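Local coordinates for 49 protein (Murid herpesvirus 4, PDB 6A4V) that probably promotes gammaherpesvirus replication by interacting with the host enzyme poly(ADP-ribose) polymerase 1, at residues 39-47 with 238-249. Numbering follows the deposited sequence.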
loop_
_atom_site.group_PDB
_atom_site.type_symbol
_atom_site.label_atom_id
_atom_site.label_comp_id
_atom_site.label_asym_id
_atom_site.label_seq_id
_atom_site.Cartn_x
_atom_site.Cartn_y
_atom_site.Cartn_z
ATOM N N PHE B 39 2.614 -11.720 -3.191
ATOM C CA PHE B 39 1.680 -12.316 -4.088
ATOM C C PHE B 39 0.737 -11.261 -4.622
ATOM O O PHE B 39 0.422 -10.269 -3.960
ATOM C CB PHE B 39 0.937 -13.443 -3.398
ATOM C CG PHE B 39 1.767 -14.688 -3.193
ATOM C CD1 PHE B 39 2.035 -15.541 -4.252
ATOM C CD2 PHE B 39 2.269 -15.001 -1.938
ATOM C CE1 PHE B 39 2.845 -16.650 -4.073
ATOM C CE2 PHE B 39 3.026 -16.148 -1.748
ATOM C CZ PHE B 39 3.284 -16.989 -2.813
ATOM N N TYR B 40 0.419 -11.427 -5.888
ATOM C CA TYR B 40 -0.667 -10.712 -6.472
ATOM C C TYR B 40 -1.901 -11.242 -5.731
ATOM O O TYR B 40 -2.739 -10.489 -5.326
ATOM C CB TYR B 40 -0.654 -10.908 -7.997
ATOM C CG TYR B 40 -1.504 -9.951 -8.801
ATOM C CD1 TYR B 40 -1.303 -8.589 -8.718
ATOM C CD2 TYR B 40 -2.370 -10.417 -9.787
ATOM C CE1 TYR B 40 -2.082 -7.705 -9.453
ATOM C CE2 TYR B 40 -3.107 -9.555 -10.579
ATOM C CZ TYR B 40 -2.971 -8.188 -10.392
ATOM O OH TYR B 40 -3.750 -7.330 -11.083
ATOM N N TYR B 41 -1.963 -12.569 -5.586
ATOM C CA TYR B 41 -2.798 -13.199 -4.622
ATOM C C TYR B 41 -2.154 -14.518 -4.241
ATOM O O TYR B 41 -1.573 -15.180 -5.092
ATOM C CB TYR B 41 -4.220 -13.436 -5.168
ATOM C CG TYR B 41 -4.329 -14.221 -6.453
ATOM C CD1 TYR B 41 -4.506 -15.606 -6.426
ATOM C CD2 TYR B 41 -4.311 -13.588 -7.693
ATOM C CE1 TYR B 41 -4.589 -16.348 -7.589
ATOM C CE2 TYR B 41 -4.375 -14.312 -8.872
ATOM C CZ TYR B 41 -4.532 -15.694 -8.805
ATOM O OH TYR B 41 -4.640 -16.440 -9.915
ATOM N N PRO B 42 -2.387 -14.971 -2.994
ATOM C CA PRO B 42 -1.991 -16.304 -2.542
ATOM C C PRO B 42 -3.030 -17.366 -2.880
ATOM O O PRO B 42 -4.223 -17.035 -3.185
ATOM C CB PRO B 42 -1.934 -16.022 -1.027
ATOM C CG PRO B 42 -3.112 -15.136 -0.785
ATOM C CD PRO B 42 -3.183 -14.233 -1.988
ATOM N N SER B 43 -2.633 -18.634 -2.788
ATOM C CA SER B 43 -3.567 -19.766 -2.940
ATOM C C SER B 43 -4.345 -19.976 -1.635
ATOM O O SER B 43 -3.731 -19.898 -0.545
ATOM C CB SER B 43 -2.783 -21.034 -3.242
ATOM O OG SER B 43 -1.706 -21.140 -2.298
ATOM N N LEU B 44 -5.627 -20.342 -1.710
ATOM C CA LEU B 44 -6.358 -20.848 -0.487
ATOM C C LEU B 44 -5.525 -21.947 0.183
ATOM O O LEU B 44 -5.457 -22.038 1.415
ATOM C CB LEU B 44 -7.751 -21.386 -0.820
ATOM C CG LEU B 44 -8.811 -20.331 -1.137
ATOM C CD1 LEU B 44 -10.000 -20.942 -1.868
ATOM C CD2 LEU B 44 -9.281 -19.610 0.114
ATOM N N GLU B 45 -4.890 -22.771 -0.647
ATOM C CA GLU B 45 -4.188 -23.946 -0.195
ATOM C C GLU B 45 -3.131 -23.532 0.834
ATOM O O GLU B 45 -3.115 -24.052 1.949
ATOM C CB GLU B 45 -3.615 -24.703 -1.399
ATOM C CG GLU B 45 -4.683 -25.232 -2.369
ATOM C CD GLU B 45 -5.636 -26.337 -1.894
ATOM O OE1 GLU B 45 -6.213 -26.223 -0.784
ATOM O OE2 GLU B 45 -5.827 -27.316 -2.656
ATOM N N SER B 46 -2.285 -22.568 0.471
ATOM C CA SER B 46 -1.285 -22.025 1.415
ATOM C C SER B 46 -1.941 -21.500 2.707
ATOM O O SER B 46 -1.380 -21.636 3.774
ATOM C CB SER B 46 -0.446 -20.948 0.763
ATOM O OG SER B 46 -1.199 -19.746 0.545
ATOM N N VAL B 47 -3.081 -20.813 2.602
ATOM C CA VAL B 47 -3.674 -20.120 3.766
ATOM C C VAL B 47 -4.264 -21.177 4.708
ATOM O O VAL B 47 -4.188 -21.110 5.934
ATOM C CB VAL B 47 -4.756 -19.113 3.328
ATOM C CG1 VAL B 47 -5.418 -18.455 4.522
ATOM C CG2 VAL B 47 -4.218 -18.068 2.358
ATOM N N PHE B 238 -8.957 -13.543 -12.199
ATOM C CA PHE B 238 -8.541 -14.400 -11.014
ATOM C C PHE B 238 -8.319 -13.528 -9.767
ATOM O O PHE B 238 -8.670 -13.933 -8.712
ATOM C CB PHE B 238 -7.330 -15.288 -11.329
ATOM C CG PHE B 238 -7.516 -16.324 -12.438
ATOM C CD1 PHE B 238 -8.750 -16.902 -12.713
ATOM C CD2 PHE B 238 -6.440 -16.724 -13.220
ATOM C CE1 PHE B 238 -8.899 -17.842 -13.738
ATOM C CE2 PHE B 238 -6.569 -17.712 -14.206
ATOM C CZ PHE B 238 -7.799 -18.248 -14.480
ATOM N N LEU B 239 -7.851 -12.276 -9.881
ATOM C CA LEU B 239 -7.639 -11.503 -8.623
ATOM C C LEU B 239 -8.989 -11.213 -7.954
ATOM O O LEU B 239 -9.125 -11.365 -6.691
ATOM C CB LEU B 239 -6.814 -10.246 -8.899
ATOM C CG LEU B 239 -6.780 -9.182 -7.803
ATOM C CD1 LEU B 239 -6.071 -9.681 -6.567
ATOM C CD2 LEU B 239 -6.112 -7.932 -8.317
ATOM N N LEU B 240 -9.963 -10.754 -8.732
ATOM C CA LEU B 240 -11.401 -10.552 -8.149
ATOM C C LEU B 240 -11.941 -11.823 -7.495
ATOM O O LEU B 240 -12.378 -11.771 -6.343
ATOM C CB LEU B 240 -12.333 -10.045 -9.236
ATOM C CG LEU B 240 -13.850 -9.914 -8.947
ATOM C CD1 LEU B 240 -14.158 -8.910 -7.868
ATOM C CD2 LEU B 240 -14.531 -9.478 -10.252
ATOM N N ASP B 241 -11.840 -12.956 -8.185
ATOM C CA ASP B 241 -12.242 -14.223 -7.604
ATOM C C ASP B 241 -11.600 -14.399 -6.232
ATOM O O ASP B 241 -12.217 -14.796 -5.242
ATOM C CB ASP B 241 -11.826 -15.431 -8.435
ATOM C CG ASP B 241 -12.657 -15.610 -9.699
ATOM O OD1 ASP B 241 -13.714 -14.939 -9.804
ATOM O OD2 ASP B 241 -12.234 -16.410 -10.570
ATOM N N SER B 242 -10.314 -14.151 -6.184
ATOM C CA SER B 242 -9.620 -14.589 -5.054
ATOM C C SER B 242 -10.008 -13.651 -3.903
ATOM O O SER B 242 -10.113 -14.096 -2.791
ATOM C CB SER B 242 -8.134 -14.693 -5.363
ATOM O OG SER B 242 -7.405 -14.551 -4.205
ATOM N N LEU B 243 -10.271 -12.384 -4.233
ATOM C CA LEU B 243 -10.688 -11.305 -3.313
ATOM C C LEU B 243 -12.049 -11.651 -2.737
ATOM O O LEU B 243 -12.267 -11.512 -1.515
ATOM C CB LEU B 243 -10.767 -9.947 -4.060
ATOM C CG LEU B 243 -10.998 -8.709 -3.211
ATOM C CD1 LEU B 243 -10.404 -7.499 -3.874
ATOM C CD2 LEU B 243 -12.481 -8.427 -2.922
ATOM N N VAL B 244 -12.951 -12.119 -3.607
ATOM C CA VAL B 244 -14.287 -12.561 -3.113
ATOM C C VAL B 244 -14.162 -13.727 -2.127
ATOM O O VAL B 244 -14.733 -13.684 -1.036
ATOM C CB VAL B 244 -15.223 -12.888 -4.280
ATOM C CG1 VAL B 244 -16.460 -13.530 -3.757
ATOM C CG2 VAL B 244 -15.546 -11.611 -5.072
ATOM N N ALA B 245 -13.463 -14.800 -2.516
ATOM C CA ALA B 245 -13.280 -15.952 -1.613
ATOM C C ALA B 245 -12.701 -15.453 -0.312
ATOM O O ALA B 245 -13.180 -15.761 0.778
ATOM C CB ALA B 245 -12.346 -16.995 -2.197
ATOM N N PHE B 246 -11.625 -14.678 -0.399
ATOM C CA PHE B 246 -10.924 -14.363 0.850
ATOM C C PHE B 246 -11.766 -13.411 1.728
ATOM O O PHE B 246 -11.732 -13.480 3.012
ATOM C CB PHE B 246 -9.540 -13.856 0.503
ATOM C CG PHE B 246 -8.522 -14.930 0.255
ATOM C CD1 PHE B 246 -8.061 -15.698 1.306
ATOM C CD2 PHE B 246 -7.936 -15.062 -0.989
ATOM C CE1 PHE B 246 -7.107 -16.668 1.095
ATOM C CE2 PHE B 246 -6.969 -16.020 -1.203
ATOM C CZ PHE B 246 -6.546 -16.815 -0.158
ATOM N N ASN B 247 -12.578 -12.570 1.067
ATOM C CA ASN B 247 -13.523 -11.677 1.774
ATOM C C ASN B 247 -14.578 -12.520 2.514
ATOM O O ASN B 247 -14.898 -12.273 3.670
ATOM C CB ASN B 247 -14.088 -10.539 0.888
ATOM C CG ASN B 247 -13.145 -9.348 0.762
ATOM O OD1 ASN B 247 -13.051 -8.510 1.641
ATOM N ND2 ASN B 247 -12.338 -9.325 -0.277
ATOM N N ALA B 248 -15.213 -13.463 1.841
ATOM C CA ALA B 248 -16.118 -14.514 2.493
ATOM C C ALA B 248 -15.428 -15.171 3.692
ATOM O O ALA B 248 -15.847 -15.167 4.881
ATOM C CB ALA B 248 -16.365 -15.529 1.438
ATOM N N LEU B 249 -14.234 -15.634 3.406
ATOM C CA LEU B 249 -13.544 -16.423 4.335
ATOM C C LEU B 249 -13.278 -15.542 5.541
ATOM O O LEU B 249 -13.379 -16.023 6.599
ATOM C CB LEU B 249 -12.305 -16.982 3.650
ATOM C CG LEU B 249 -11.619 -18.206 4.255
ATOM C CD1 LEU B 249 -12.576 -19.367 4.463
ATOM C CD2 LEU B 249 -10.436 -18.634 3.366
HETATM O O HOH W 1 -6.647 -17.488 -4.231
#
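One face of the Phe246 ring carries the methyl CD2 of Leu44, which stands 4.1 Å from the ring centroid in a CH-pi contact displaced toward the rim. Other groups meet this ring at its edge: Val47 reaches CE1 through CG2 at 3.4 Å, and the carbonyl O of Pro42 lies 3.5 Å from CE2. Leu44 CD2 also touches Leu249 CD2, one helical turn further on. The Tyr41 ring has the backbone O of Phe238 over one face. With CG set between backbone N and carbonyl carbon (chi1 56°), it extends along the start of helix 238-262, bringing OH to 3.3 Å from Phe238 CB; that hydroxyl is hydrogen-bonded to the backbone O of Phe189. Residues 40-43 and the first turn of helix 44-57 pack along the N-terminal part of helix 238-262 within this largely helical fold, and Tyr40 and Tyr41 form a classic beta bulge opposite Met192. Tyr40 projects across Leu239, whose CD2 makes an off-centre, oblique CH-pi contact with the ring, 4.3 Å from its centroid, while Tyr40 OH hydrogen-bonds to Glu86 OE2. Polar contact between the segments runs through a water that donates to Pro42 O at 2.7 Å and is hydrogen-bonded to Ser242 OG at 3.0 Å. Ser43 N-caps helix 44-57, its OG accepting from Ser46 N.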